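Local coordinates for protein SusD homolog (Bacteroides thetaiotaomicron, PDB 4MRU) that probably binds mucin O-glycans at the cell surface as a SusD-like outer-membrane lipoprotein with a TPR-like helical fold, at residues 78-82 / 83-87; 459-462 / 463-466; 218-221 / 222-226. All coordinates share one frame; numbering follows the deposited sequence.

Contact 1: 78-82 / 83-87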
loop_
_atom_site.group_PDB
_atom_site.type_symbol
_atom_site.label_atom_id
_atom_site.label_comp_id
_atom_site.label_asym_id
_atom_site.label_seq_id
_atom_site.Cartn_x
_atom_site.Cartn_y
_atom_site.Cartn_z
ATOM N N TRP A 78 3.592 4.841 -19.635
ATOM C CA TRP A 78 2.981 4.084 -18.563
ATOM C C TRP A 78 3.237 4.709 -17.194
ATOM O O TRP A 78 2.642 4.288 -16.174
ATOM C CB TRP A 78 3.514 2.668 -18.571
ATOM C CG TRP A 78 3.107 1.854 -19.728
ATOM C CD1 TRP A 78 2.508 2.265 -20.856
ATOM C CD2 TRP A 78 3.296 0.441 -19.857
ATOM N NE1 TRP A 78 2.303 1.203 -21.705
ATOM C CE2 TRP A 78 2.749 0.059 -21.103
ATOM C CE3 TRP A 78 3.848 -0.540 -19.028
ATOM C CZ2 TRP A 78 2.757 -1.269 -21.558
ATOM C CZ3 TRP A 78 3.862 -1.871 -19.490
ATOM C CH2 TRP A 78 3.301 -2.218 -20.735
ATOM N N LEU A 79 4.075 5.743 -17.149
ATOM C CA LEU A 79 4.307 6.497 -15.906
ATOM C C LEU A 79 3.274 7.602 -15.626
ATOM O O LEU A 79 3.292 8.220 -14.577
ATOM C CB LEU A 79 5.702 7.149 -15.947
ATOM C CG LEU A 79 6.924 6.250 -15.853
ATOM C CD1 LEU A 79 8.177 7.093 -16.141
ATOM C CD2 LEU A 79 7.023 5.574 -14.508
ATOM N N LYS A 80 2.415 7.869 -16.585
ATOM C CA LYS A 80 1.429 8.914 -16.476
ATOM C C LYS A 80 0.393 8.689 -15.392
ATOM O O LYS A 80 0.081 9.611 -14.633
ATOM C CB LYS A 80 0.689 9.076 -17.830
ATOM C CG LYS A 80 -0.134 10.340 -17.884
ATOM C CD LYS A 80 -0.822 10.526 -19.227
ATOM C CE LYS A 80 -1.587 11.853 -19.302
ATOM N NZ LYS A 80 -3.043 11.606 -19.189
ATOM N N ALA A 81 -0.156 7.485 -15.301
ATOM C CA ALA A 81 -1.410 7.290 -14.532
ATOM C C ALA A 81 -1.281 7.488 -13.016
ATOM O O ALA A 81 -2.110 8.156 -12.432
ATOM C CB ALA A 81 -2.016 5.926 -14.823
ATOM N N PRO A 82 -0.227 6.942 -12.373
ATOM C CA PRO A 82 -0.173 7.131 -10.904
ATOM C C PRO A 82 0.086 8.573 -10.393
ATOM O O PRO A 82 0.016 8.815 -9.192
ATOM C CB PRO A 82 0.982 6.212 -10.481
ATOM C CG PRO A 82 1.173 5.274 -11.642
ATOM C CD PRO A 82 0.891 6.115 -12.847
ATOM N N PHE A 83 0.457 9.478 -11.279
ATOM C CA PHE A 83 0.777 10.880 -10.931
ATOM C C PHE A 83 -0.234 11.772 -11.581
ATOM O O PHE A 83 -1.089 12.370 -10.906
ATOM C CB PHE A 83 2.209 11.257 -11.375
ATOM C CG PHE A 83 2.629 12.668 -10.998
ATOM C CD1 PHE A 83 2.354 13.712 -11.833
ATOM C CD2 PHE A 83 3.310 12.916 -9.834
ATOM C CE1 PHE A 83 2.727 15.003 -11.509
ATOM C CE2 PHE A 83 3.680 14.195 -9.487
ATOM C CZ PHE A 83 3.388 15.242 -10.323
ATOM N N THR A 84 -0.179 11.828 -12.907
ATOM C CA THR A 84 -0.987 12.786 -13.643
ATOM C C THR A 84 -2.490 12.471 -13.546
ATOM O O THR A 84 -3.292 13.359 -13.309
ATOM C CB THR A 84 -0.584 12.843 -15.117
ATOM O OG1 THR A 84 0.811 13.195 -15.236
ATOM C CG2 THR A 84 -1.442 13.892 -15.887
ATOM N N ASP A 85 -2.886 11.214 -13.746
ATOM C CA ASP A 85 -4.324 10.869 -13.659
ATOM C C ASP A 85 -4.911 10.988 -12.246
ATOM O O ASP A 85 -6.020 11.512 -12.074
ATOM C CB ASP A 85 -4.576 9.464 -14.225
ATOM C CG ASP A 85 -4.272 9.381 -15.717
ATOM O OD1 ASP A 85 -4.071 10.427 -16.354
ATOM O OD2 ASP A 85 -4.180 8.261 -16.249
ATOM N N VAL A 86 -4.185 10.522 -11.241
ATOM C CA VAL A 86 -4.657 10.674 -9.870
ATOM C C VAL A 86 -4.884 12.144 -9.526
ATOM O O VAL A 86 -5.929 12.497 -9.040
ATOM C CB VAL A 86 -3.708 10.041 -8.838
ATOM C CG1 VAL A 86 -4.239 10.250 -7.449
ATOM C CG2 VAL A 86 -3.617 8.542 -9.069
ATOM N N ILE A 87 -3.895 12.991 -9.804
ATOM C CA ILE A 87 -3.991 14.390 -9.476
ATOM C C ILE A 87 -5.060 15.084 -10.321
ATOM O O ILE A 87 -5.881 15.792 -9.760
ATOM C CB ILE A 87 -2.612 15.078 -9.623
ATOM C CG1 ILE A 87 -1.696 14.594 -8.497
ATOM C CG2 ILE A 87 -2.767 16.587 -9.597
ATOM C CD1 ILE A 87 -0.229 14.958 -8.639
#
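K80 and D85 form a salt bridge at the start of helix 81-100, five residues apart, with K80 NZ 3.2 Å from D85 OD1. The ammonium group comes in on the syn lone pair of that oxygen, and the two side chains cross at about a right angle. K80 reaches this position because its chain runs extended from CG and bends only at the last torsion (chi4 -105°). The other carboxylate oxygen, D85 OD2, packs 3.5 Å from A81 CB.

Among the backbone bonds, K80 O is the focus. T84 N donates to K80 O at 2.8 Å, the nitrogen lying nearly in line with the C=O (171°) though the N-H itself points off line (133°). Two weak bonds reach K80 O as well, one from F83 N and one from D85 N. V86 N reaches back five residues to A81 O, again weakly, at 3.4 Å. This i to i+5 pairing fits the wider pi-type turn at 83-85.

The apolar contact of the turn sets K80 CG 3.8 Å from T84 CB. Separately, the V86 methyl CG2 packs 3.6 Å from P82 O, a buried carbonyl oxygen with no polar partner in the model. Within 83-87, I87 CD1 sits over the centre of one face of the F83 ring.

A81 and V86 pack on helix 40-54, V86 also meets helix 104-125, and F83 stands edge-to-face with Y125 of that same helix.

Contact 2: 459-462 / 463-466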
loop_
_atom_site.group_PDB
_atom_site.type_symbol
_atom_site.label_atom_id
_atom_site.label_comp_id
_atom_site.label_asym_id
_atom_site.label_seq_id
_atom_site.Cartn_x
_atom_site.Cartn_y
_atom_site.Cartn_z
HETATM N N MSE A 459 13.421 -0.781 -6.372
HETATM C CA MSE A 459 12.846 0.536 -6.671
HETATM C C MSE A 459 12.581 1.270 -5.382
HETATM O O MSE A 459 11.930 0.745 -4.477
HETATM C CB MSE A 459 11.523 0.487 -7.419
HETATM C CG MSE A 459 11.698 0.017 -8.825
HETATM SE SE MSE A 459 12.395 1.387 -10.032
HETATM C CE MSE A 459 10.897 2.423 -10.803
ATOM N N ARG A 460 13.068 2.500 -5.307
ATOM C CA ARG A 460 12.946 3.355 -4.126
ATOM C C ARG A 460 11.852 4.425 -4.284
ATOM O O ARG A 460 11.353 4.962 -3.310
ATOM C CB ARG A 460 14.305 3.996 -3.844
ATOM C CG ARG A 460 15.462 3.012 -3.704
ATOM C CD ARG A 460 15.146 1.772 -2.870
ATOM N NE ARG A 460 14.996 2.074 -1.481
ATOM C CZ ARG A 460 14.892 1.170 -0.508
ATOM N NH1 ARG A 460 14.865 -0.135 -0.764
ATOM N NH2 ARG A 460 14.751 1.587 0.729
ATOM N N ARG A 461 11.447 4.661 -5.527
ATOM C CA ARG A 461 10.386 5.546 -5.884
ATOM C C ARG A 461 10.094 5.373 -7.375
ATOM O O ARG A 461 10.833 4.697 -8.086
ATOM C CB ARG A 461 10.770 6.994 -5.605
ATOM C CG ARG A 461 12.007 7.448 -6.397
ATOM C CD ARG A 461 12.388 8.876 -6.086
ATOM N NE ARG A 461 11.471 9.876 -6.614
ATOM C CZ ARG A 461 11.480 10.365 -7.861
ATOM N NH1 ARG A 461 12.342 9.931 -8.774
ATOM N NH2 ARG A 461 10.595 11.309 -8.202
ATOM N N LEU A 462 9.028 6.007 -7.854
ATOM C CA LEU A 462 8.748 6.130 -9.284
ATOM C C LEU A 462 9.238 7.480 -9.818
ATOM O O LEU A 462 9.259 8.465 -9.085
ATOM C CB LEU A 462 7.256 6.050 -9.607
ATOM C CG LEU A 462 6.604 4.734 -9.841
ATOM C CD1 LEU A 462 5.179 4.939 -10.394
ATOM C CD2 LEU A 462 7.451 3.891 -10.787
HETATM N N MSE A 463 9.521 7.510 -11.111
HETATM C CA MSE A 463 10.029 8.695 -11.783
HETATM C C MSE A 463 8.874 9.544 -12.236
HETATM O O MSE A 463 7.821 9.022 -12.532
HETATM C CB MSE A 463 10.863 8.321 -13.012
HETATM C CG MSE A 463 12.087 7.516 -12.604
HETATM SE SE MSE A 463 11.665 5.586 -12.729
HETATM C CE MSE A 463 11.767 5.378 -14.696
ATOM N N TYR A 464 9.060 10.856 -12.269
ATOM C CA TYR A 464 7.991 11.766 -12.698
ATOM C C TYR A 464 7.660 11.543 -14.162
ATOM O O TYR A 464 8.499 11.110 -14.903
ATOM C CB TYR A 464 8.385 13.209 -12.488
ATOM C CG TYR A 464 8.577 13.564 -11.008
ATOM C CD1 TYR A 464 7.541 13.428 -10.096
ATOM C CD2 TYR A 464 9.766 14.076 -10.553
ATOM C CE1 TYR A 464 7.690 13.809 -8.757
ATOM C CE2 TYR A 464 9.951 14.435 -9.213
ATOM C CZ TYR A 464 8.917 14.326 -8.328
ATOM O OH TYR A 464 9.136 14.716 -7.020
ATOM N N PRO A 465 6.406 11.758 -14.545
ATOM C CA PRO A 465 6.016 11.457 -15.928
ATOM C C PRO A 465 6.591 12.470 -16.898
ATOM O O PRO A 465 6.870 13.626 -16.521
ATOM C CB PRO A 465 4.478 11.535 -15.894
ATOM C CG PRO A 465 4.136 12.334 -14.727
ATOM C CD PRO A 465 5.275 12.212 -13.735
ATOM N N ASN A 466 6.701 12.075 -18.162
ATOM C CA ASN A 466 7.287 12.940 -19.155
ATOM C C ASN A 466 6.476 14.238 -19.389
ATOM O O ASN A 466 7.037 15.251 -19.799
ATOM C CB ASN A 466 7.459 12.220 -20.496
ATOM C CG ASN A 466 8.461 12.941 -21.407
ATOM O OD1 ASN A 466 9.638 13.048 -21.086
ATOM N ND2 ASN A 466 7.996 13.420 -22.519
#
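A cation-pi contact between R461 and Y464, joined by a selenomethionine pair, M459 with M463, shapes this irregular, largely buried loop between helices 427-437 and 466-471. R461 CZ lies 4.8 Å from the centroid of the Y464 ring and 20° off its normal, which places the cation over the face. The closest atom is R461 NH2, 3.3 Å from Y464 CE2, over the face but offset toward the rim. The guanidinium and ring planes stand 67° apart, so the group presents one nitrogen to the ring instead of lying flat on it.

R461 CG takes the crowded position between the backbone N and the carbonyl carbon (chi1 60°), and a bend at chi3 turns the guanidinium toward the ring. The same group is held from outside by a salt bridge from NH1 to D494 and a bond from NE to Y125 O, while Y464 OH is bound to P127 O. With a leucine in place of Y464, the R461 guanidinium would probably lose its aromatic face and P127 O its hydroxyl partner.

In the other pair, M459 CE meets M463 SE at 3.8 Å, the two bent chains crossing at about a right angle.

D494 OD1 also accepts from Y464 N, so both cation-pi residues bond to one carboxylate oxygen. In this predominantly helical SusD-like fold, the loop thereby joins D494, the end of helix 104-125 at Y125, and L476 and L483 of helix 473-486.

Contact 3: 218-221 / 222-226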
loop_
_atom_site.group_PDB
_atom_site.type_symbol
_atom_site.label_atom_id
_atom_site.label_comp_id
_atom_site.label_asym_id
_atom_site.label_seq_id
_atom_site.Cartn_x
_atom_site.Cartn_y
_atom_site.Cartn_z
ATOM N N GLU A 218 7.783 14.155 16.881
ATOM C CA GLU A 218 6.439 14.602 16.569
ATOM C C GLU A 218 5.602 13.409 16.102
ATOM O O GLU A 218 4.450 13.261 16.503
ATOM C CB GLU A 218 6.387 15.729 15.518
ATOM C CG GLU A 218 5.094 16.535 15.667
ATOM C CD GLU A 218 4.989 17.805 14.835
ATOM O OE1 GLU A 218 6.031 18.302 14.346
ATOM O OE2 GLU A 218 3.846 18.311 14.701
ATOM N N ALA A 219 6.183 12.539 15.303
ATOM C CA ALA A 219 5.448 11.364 14.793
ATOM C C ALA A 219 4.975 10.493 15.941
ATOM O O ALA A 219 3.816 10.095 15.977
ATOM C CB ALA A 219 6.293 10.563 13.850
ATOM N N GLN A 220 5.866 10.234 16.905
ATOM C CA GLN A 220 5.496 9.465 18.091
ATOM C C GLN A 220 4.276 10.072 18.826
ATOM O O GLN A 220 3.353 9.345 19.210
ATOM C CB GLN A 220 6.696 9.344 19.019
ATOM C CG GLN A 220 6.376 8.549 20.268
ATOM C CD GLN A 220 7.517 8.462 21.226
ATOM O OE1 GLN A 220 8.708 8.654 20.857
ATOM N NE2 GLN A 220 7.184 8.132 22.476
ATOM N N SER A 221 4.271 11.392 18.983
ATOM C CA SER A 221 3.216 12.125 19.671
ATOM C C SER A 221 1.923 12.006 18.899
ATOM O O SER A 221 0.897 11.708 19.462
ATOM C CB SER A 221 3.614 13.591 19.818
ATOM O OG SER A 221 2.584 14.333 20.382
ATOM N N ILE A 222 2.013 12.170 17.583
ATOM C CA ILE A 222 0.833 12.000 16.709
ATOM C C ILE A 222 0.267 10.589 16.846
ATOM O O ILE A 222 -0.952 10.421 17.044
ATOM C CB ILE A 222 1.182 12.325 15.251
ATOM C CG1 ILE A 222 1.401 13.837 15.099
ATOM C CG2 ILE A 222 0.104 11.837 14.274
ATOM C CD1 ILE A 222 2.224 14.201 13.866
ATOM N N ALA A 223 1.138 9.582 16.806
ATOM C CA ALA A 223 0.691 8.180 16.929
ATOM C C ALA A 223 0.013 7.895 18.258
ATOM O O ALA A 223 -1.040 7.258 18.307
ATOM C CB ALA A 223 1.865 7.239 16.747
ATOM N N GLU A 224 0.633 8.361 19.340
ATOM C CA GLU A 224 0.089 8.173 20.655
ATOM C C GLU A 224 -1.276 8.850 20.808
ATOM O O GLU A 224 -2.217 8.253 21.336
ATOM C CB GLU A 224 1.081 8.676 21.728
ATOM C CG GLU A 224 2.292 7.752 21.809
ATOM C CD GLU A 224 3.409 8.243 22.715
ATOM O OE1 GLU A 224 3.467 9.443 23.060
ATOM O OE2 GLU A 224 4.293 7.437 23.053
ATOM N N LYS A 225 -1.402 10.079 20.339
ATOM C CA LYS A 225 -2.686 10.777 20.435
ATOM C C LYS A 225 -3.761 10.093 19.586
ATOM O O LYS A 225 -4.942 10.022 19.994
ATOM C CB LYS A 225 -2.586 12.240 20.026
ATOM C CG LYS A 225 -1.852 13.053 21.075
ATOM C CD LYS A 225 -1.568 14.481 20.575
ATOM C CE LYS A 225 -0.794 15.278 21.621
ATOM N NZ LYS A 225 -0.913 16.744 21.400
ATOM N N ALA A 226 -3.352 9.586 18.428
ATOM C CA ALA A 226 -4.275 8.901 17.516
ATOM C C ALA A 226 -4.856 7.632 18.143
ATOM O O ALA A 226 -6.062 7.433 18.119
ATOM C CB ALA A 226 -3.571 8.564 16.233
#
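Four successive i to i+4 bonds, from I222, A223, E224 and K225 N back to E218, A219, Q220 and S221 O, span 2.8 to 3.0 Å and are nearly straight, the geometry of regular alpha-helix 216-229.

One turn apart on this helix, Q220 and E224 also join through their side chains. Q220 NE2 donates to E224 OE2 at 3.0 Å, and the bond is nearly straight (171°). The acceptor lies in the amide plane of Q220, yet the amide meets the carboxylate from above its plane, 44° out of it, with the two planes almost perpendicular. Q220 CG stands anti to its backbone N while E224 CG is anti to its carbonyl carbon, and these choices bring the two extended chains together. E224 CG also passes 3.2 Å from Q220 O.

The remaining side-chain contacts are looser. I222 CD1 lies 4.1 Å from E218 CG, so the isoleucine end rests against the aliphatic part of the glutamate. The extended K225 chain runs past S221, with K225 CE 3.7 Å from S221 OG.

A223 turns to the inner side, where it touches L204 and A207 of helix 192-209 and W342 and M344 of a loop; I222 also packs on A207.

E224 OE2 accepts a second bond, from N343 N. The one oxygen thus links a helix side chain to a loop backbone, and two donors on it are likely to stabilise the negative charge of E224 and limit its rotation.

Contacts 1 and 2 are neighbours, with centres 11 Å apart on the same side of the chain's centre, and they touch directly: P465 CG packs 3.5 Å from T84 OG1, and the F83 ring also meets Y464. Contact 3 lies about 31 Å from contact 1 and 30 Å from contact 2, between centres, on a separate helix. Contact 2 is the buried one; contacts 1 and 3 each have a buried side and a more accessible one. Chemistry follows place: a salt bridge at an irregular helix start in 78-87, a cation-pi pair with side chains anchored outside the loop in 459-466, and an amide-carboxylate bond on a regular helix in 218-226.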